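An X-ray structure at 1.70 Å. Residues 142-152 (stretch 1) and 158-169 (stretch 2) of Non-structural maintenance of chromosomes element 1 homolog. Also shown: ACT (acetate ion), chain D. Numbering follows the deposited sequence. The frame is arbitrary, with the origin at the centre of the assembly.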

# COMPACT_ATOMS: atom_id res chain seq x y z
N LEU A 142 -0.79 3.98 16.61
CA LEU A 142 -1.00 2.68 15.98
C LEU A 142 -2.44 2.52 15.53
O LEU A 142 -2.71 2.02 14.43
CB LEU A 142 -0.61 1.55 16.94
CG LEU A 142 -0.83 0.13 16.42
CD1 LEU A 142 0.09 -0.14 15.21
CD2 LEU A 142 -0.59 -0.93 17.50
N LEU A 143 -3.39 2.92 16.38
CA LEU A 143 -4.79 2.85 16.00
C LEU A 143 -5.06 3.70 14.77
O LEU A 143 -5.82 3.30 13.88
CB LEU A 143 -5.68 3.28 17.17
CG LEU A 143 -5.70 2.30 18.32
CD1 LEU A 143 -6.46 2.94 19.50
CD2 LEU A 143 -6.38 1.02 17.89
N GLN A 144 -4.43 4.88 14.69
CA GLN A 144 -4.67 5.70 13.50
C GLN A 144 -4.12 5.02 12.25
O GLN A 144 -4.71 5.14 11.17
CB GLN A 144 -4.06 7.09 13.68
CG GLN A 144 -4.29 8.02 12.49
CD GLN A 144 -5.78 8.15 12.11
OE1 GLN A 144 -6.60 8.62 12.90
NE2 GLN A 144 -6.13 7.73 10.88
N SER A 145 -3.02 4.28 12.38
CA SER A 145 -2.51 3.51 11.25
C SER A 145 -3.48 2.40 10.86
O SER A 145 -3.77 2.21 9.68
CB SER A 145 -1.13 2.94 11.57
OG SER A 145 -0.67 2.13 10.49
N PHE A 146 -3.99 1.64 11.85
CA PHE A 146 -4.95 0.58 11.54
C PHE A 146 -6.17 1.14 10.83
O PHE A 146 -6.74 0.48 9.96
CB PHE A 146 -5.38 -0.15 12.82
CG PHE A 146 -4.31 -1.03 13.43
CD1 PHE A 146 -3.35 -1.63 12.65
CD2 PHE A 146 -4.31 -1.27 14.80
CE1 PHE A 146 -2.36 -2.44 13.21
CE2 PHE A 146 -3.33 -2.09 15.37
CZ PHE A 146 -2.36 -2.67 14.58
N VAL A 147 -6.59 2.36 11.19
CA VAL A 147 -7.73 2.98 10.51
C VAL A 147 -7.33 3.41 9.10
O VAL A 147 -8.05 3.15 8.13
CB VAL A 147 -8.27 4.15 11.33
CG1 VAL A 147 -9.20 5.01 10.50
CG2 VAL A 147 -8.99 3.61 12.57
N GLN A 148 -6.18 4.06 8.97
CA GLN A 148 -5.71 4.50 7.66
C GLN A 148 -5.56 3.33 6.69
O GLN A 148 -5.89 3.45 5.51
CB GLN A 148 -4.40 5.26 7.81
CG GLN A 148 -3.63 5.47 6.52
CD GLN A 148 -4.27 6.50 5.62
OE1 GLN A 148 -5.07 7.32 6.07
NE2 GLN A 148 -3.94 6.45 4.32
N GLU A 149 -5.05 2.19 7.18
CA GLU A 149 -4.85 1.03 6.32
C GLU A 149 -6.10 0.17 6.17
O GLU A 149 -6.03 -0.90 5.54
CB GLU A 149 -3.71 0.16 6.87
CG GLU A 149 -2.40 0.91 7.02
CD GLU A 149 -1.86 1.42 5.70
OE1 GLU A 149 -1.73 0.61 4.76
OE2 GLU A 149 -1.59 2.64 5.60
N LYS A 150 -7.23 0.59 6.73
CA LYS A 150 -8.51 -0.11 6.60
C LYS A 150 -8.47 -1.51 7.20
O LYS A 150 -9.04 -2.46 6.67
CB LYS A 150 -8.96 -0.14 5.13
CG LYS A 150 -9.29 1.24 4.61
CD LYS A 150 -9.56 1.20 3.12
CE LYS A 150 -10.38 2.39 2.68
NZ LYS A 150 -10.08 3.61 3.48
N TRP A 151 -7.80 -1.66 8.35
CA TRP A 151 -7.97 -2.85 9.17
C TRP A 151 -9.01 -2.63 10.26
O TRP A 151 -9.77 -3.54 10.58
CB TRP A 151 -6.65 -3.29 9.82
CG TRP A 151 -5.63 -3.63 8.78
CD1 TRP A 151 -4.43 -3.00 8.56
CD2 TRP A 151 -5.76 -4.63 7.77
NE1 TRP A 151 -3.80 -3.57 7.47
CE2 TRP A 151 -4.59 -4.57 6.97
CE3 TRP A 151 -6.74 -5.58 7.45
CZ2 TRP A 151 -4.38 -5.42 5.87
CZ3 TRP A 151 -6.53 -6.43 6.36
CH2 TRP A 151 -5.36 -6.35 5.59
N LEU A 152 -9.09 -1.42 10.77
CA LEU A 152 -10.12 -1.04 11.73
C LEU A 152 -10.93 0.11 11.16
O LEU A 152 -10.48 0.85 10.28
CB LEU A 152 -9.50 -0.62 13.08
CG LEU A 152 -8.72 -1.66 13.87
CD1 LEU A 152 -8.18 -1.06 15.16
CD2 LEU A 152 -9.57 -2.89 14.14
N GLU A 158 -14.24 4.64 19.27
CA GLU A 158 -14.59 3.23 19.32
C GLU A 158 -14.22 2.60 17.98
O GLU A 158 -14.26 3.26 16.94
CB GLU A 158 -16.07 3.01 19.63
CG GLU A 158 -16.48 3.72 20.91
CD GLU A 158 -17.83 3.30 21.44
OE1 GLU A 158 -18.23 2.13 21.24
OE2 GLU A 158 -18.50 4.14 22.08
N TYR A 159 -13.83 1.33 18.03
CA TYR A 159 -13.24 0.66 16.88
C TYR A 159 -13.92 -0.67 16.61
O TYR A 159 -14.16 -1.44 17.54
CB TYR A 159 -11.74 0.42 17.11
CG TYR A 159 -10.98 1.70 17.28
CD1 TYR A 159 -10.87 2.30 18.54
CD2 TYR A 159 -10.40 2.34 16.19
CE1 TYR A 159 -10.20 3.48 18.70
CE2 TYR A 159 -9.71 3.53 16.35
CZ TYR A 159 -9.62 4.10 17.61
OH TYR A 159 -8.95 5.28 17.80
N THR A 160 -14.20 -0.94 15.34
CA THR A 160 -14.61 -2.27 14.93
C THR A 160 -13.71 -2.72 13.78
O THR A 160 -12.88 -1.95 13.29
CB THR A 160 -16.11 -2.30 14.55
OG1 THR A 160 -16.54 -3.67 14.39
CG2 THR A 160 -16.34 -1.53 13.26
N LEU A 161 -13.86 -3.97 13.37
CA LEU A 161 -13.10 -4.47 12.24
C LEU A 161 -13.62 -3.84 10.95
O LEU A 161 -14.83 -3.72 10.76
CB LEU A 161 -13.22 -5.99 12.13
CG LEU A 161 -12.72 -6.83 13.30
CD1 LEU A 161 -12.81 -8.29 12.93
CD2 LEU A 161 -11.30 -6.44 13.67
N HIS A 162 -12.71 -3.44 10.07
CA HIS A 162 -13.11 -2.97 8.75
C HIS A 162 -13.69 -4.12 7.94
O HIS A 162 -13.35 -5.29 8.16
CB HIS A 162 -11.90 -2.35 8.02
CG HIS A 162 -12.26 -1.47 6.86
ND1 HIS A 162 -12.66 -1.96 5.64
CD2 HIS A 162 -12.29 -0.12 6.75
CE1 HIS A 162 -12.92 -0.96 4.82
NE2 HIS A 162 -12.71 0.17 5.47
N THR A 163 -14.56 -3.79 6.98
CA THR A 163 -15.02 -4.81 6.03
C THR A 163 -13.84 -5.56 5.42
O THR A 163 -13.88 -6.78 5.27
CB THR A 163 -15.87 -4.16 4.95
OG1 THR A 163 -16.98 -3.50 5.56
CG2 THR A 163 -16.38 -5.21 3.97
N ARG A 164 -12.77 -4.84 5.07
CA ARG A 164 -11.59 -5.48 4.51
C ARG A 164 -11.04 -6.55 5.45
O ARG A 164 -10.64 -7.64 5.01
CB ARG A 164 -10.50 -4.44 4.25
CG ARG A 164 -9.26 -5.07 3.60
CD ARG A 164 -8.02 -4.24 3.88
NE ARG A 164 -6.84 -4.69 3.13
CZ ARG A 164 -5.76 -3.94 2.99
NH1 ARG A 164 -5.71 -2.73 3.52
NH2 ARG A 164 -4.72 -4.39 2.30
N CYS A 165 -11.01 -6.25 6.75
CA CYS A 165 -10.48 -7.20 7.72
C CYS A 165 -11.36 -8.44 7.82
O CYS A 165 -10.86 -9.56 7.85
CB CYS A 165 -10.34 -6.50 9.07
SG CYS A 165 -9.49 -7.52 10.29
N ILE A 166 -12.68 -8.24 7.89
CA ILE A 166 -13.58 -9.39 7.96
C ILE A 166 -13.46 -10.25 6.70
O ILE A 166 -13.44 -11.48 6.77
CB ILE A 166 -15.03 -8.91 8.18
CG1 ILE A 166 -15.10 -8.05 9.44
CG2 ILE A 166 -15.98 -10.10 8.22
CD1 ILE A 166 -16.42 -7.26 9.58
N MET A 167 -13.36 -9.61 5.53
CA MET A 167 -13.25 -10.36 4.28
C MET A 167 -11.99 -11.21 4.27
O MET A 167 -12.03 -12.40 3.92
CB MET A 167 -13.28 -9.40 3.09
CG MET A 167 -14.67 -8.80 2.84
SD MET A 167 -14.74 -7.53 1.56
CE MET A 167 -14.38 -8.51 0.09
N GLU A 168 -10.85 -10.64 4.68
CA GLU A 168 -9.62 -11.42 4.63
C GLU A 168 -9.55 -12.46 5.75
O GLU A 168 -9.05 -13.57 5.54
CB GLU A 168 -8.41 -10.50 4.71
CG GLU A 168 -7.11 -11.27 4.48
CD GLU A 168 -5.93 -10.34 4.34
OE1 GLU A 168 -5.37 -9.93 5.38
OE2 GLU A 168 -5.59 -9.99 3.19
N LEU A 169 -10.04 -12.12 6.94
CA LEU A 169 -9.88 -12.97 8.12
C LEU A 169 -11.10 -13.82 8.44
O LEU A 169 -11.14 -14.44 9.50
CB LEU A 169 -9.52 -12.12 9.35
CG LEU A 169 -8.17 -11.40 9.30
CD1 LEU A 169 -7.85 -10.78 10.65
CD2 LEU A 169 -7.09 -12.36 8.93
C ACT D . -3.34 -0.94 1.90
O ACT D . -3.14 -1.37 3.09
OXT ACT D . -3.01 -1.47 0.79
CH3 ACT D . -4.11 0.43 1.81

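The evidence for direct polar pairing of the two backbones rests on one hydrogen bond. His162 N donates to Trp151 O over 3.0 Å, and the angle of 173° at the hydrogen is close to ideal. Next to it, Leu152 and Leu161 form an antiparallel, non-hydrogen-bonded bridge pair with their CA atoms 4.6 Å apart. In such a pair the facing backbone can offer CA hydrogens, and Leu152 CA approaches Thr160 O to 3.3 Å with an angle of 127° at the hydrogen, a supplementary CA-H...O contact. The turn that delivers this segment is a Schellman motif: Lys150 has positive phi (62°), Trp151 N bonds back to Phe146 O at 2.9 Å and Lys150 N to Val147 O at 3.0 Å; Leu152 N adds a further bond to Phe146 O at 3.1 Å.

The aromatic and cationic contacts centre on Trp151. Its CA-to-CB bond points away from stretch 2, but with chi1 at -61° and chi2 at 117° the indole comes back within reach, and the residue has the largest covered area, 128 Å². Arg164, its first three chi angles all t, extends along the ring. Its guanidinium lies flat on the indole, with centres 4.0 Å apart and planes inclined by 21°. The cation-pi geometry is off-centre: Arg164 CZ is 4.0 Å from the centroid of the Trp151 six-membered ring, 34° off the normal. Arg164 CD sits more squarely over that ring in a CH-pi contact, 3.9 Å from the centroid and 23° off the normal, so the aliphatic stem and the charged end both use the indole. Arginine suits this place because it combines a long apolar stem with a planar cation. Cys165, a small side chain, fits at the ring edge, its CB 4.1 Å from Trp151 CE3.

A second CH-pi contact places Lys150 CB over a face of the His162 ring, 3.8 Å from its centroid and only 13° off the normal. The same imidazole caps the following helix: Arg164 N donates to His162 ND1 over 2.9 Å at 173°. His162 thus joins the stretches through its backbone and ring while capping the N-terminus of the helix that carries Arg164. Nearby, Lys150 O is buried by the contact without a polar partner.

The apolar contacts gather around Tyr159, whose CA-to-CB bond points toward stretch 1, and which has 91 Å² covered. Leu143 CD2 lies over one ring face, while Leu143 CD1 is 3.9 Å from Tyr159 CZ. Val147 CG2 meets the ring edge, 3.8 Å from Tyr159 CE2, and Leu152 CD1 approaches Tyr159 CD2 at 4.2 Å. Leu143 and Val147, one helical turn apart, therefore offer methyls to the same broad ring. Leu152 also packs its CD2 4.0 Å from Leu161 CD2, although the side chains of this bridge pair diverge at their bases.

At the guanidinium edge, Arg164 NH1 donates to acetate O over 2.9 Å at 169°; Glu149 O is 2.7 Å from the same NH1. The acetate probably comes from the crystallisation liquor. Altogether the stretches bury 673 Å², both sides summed.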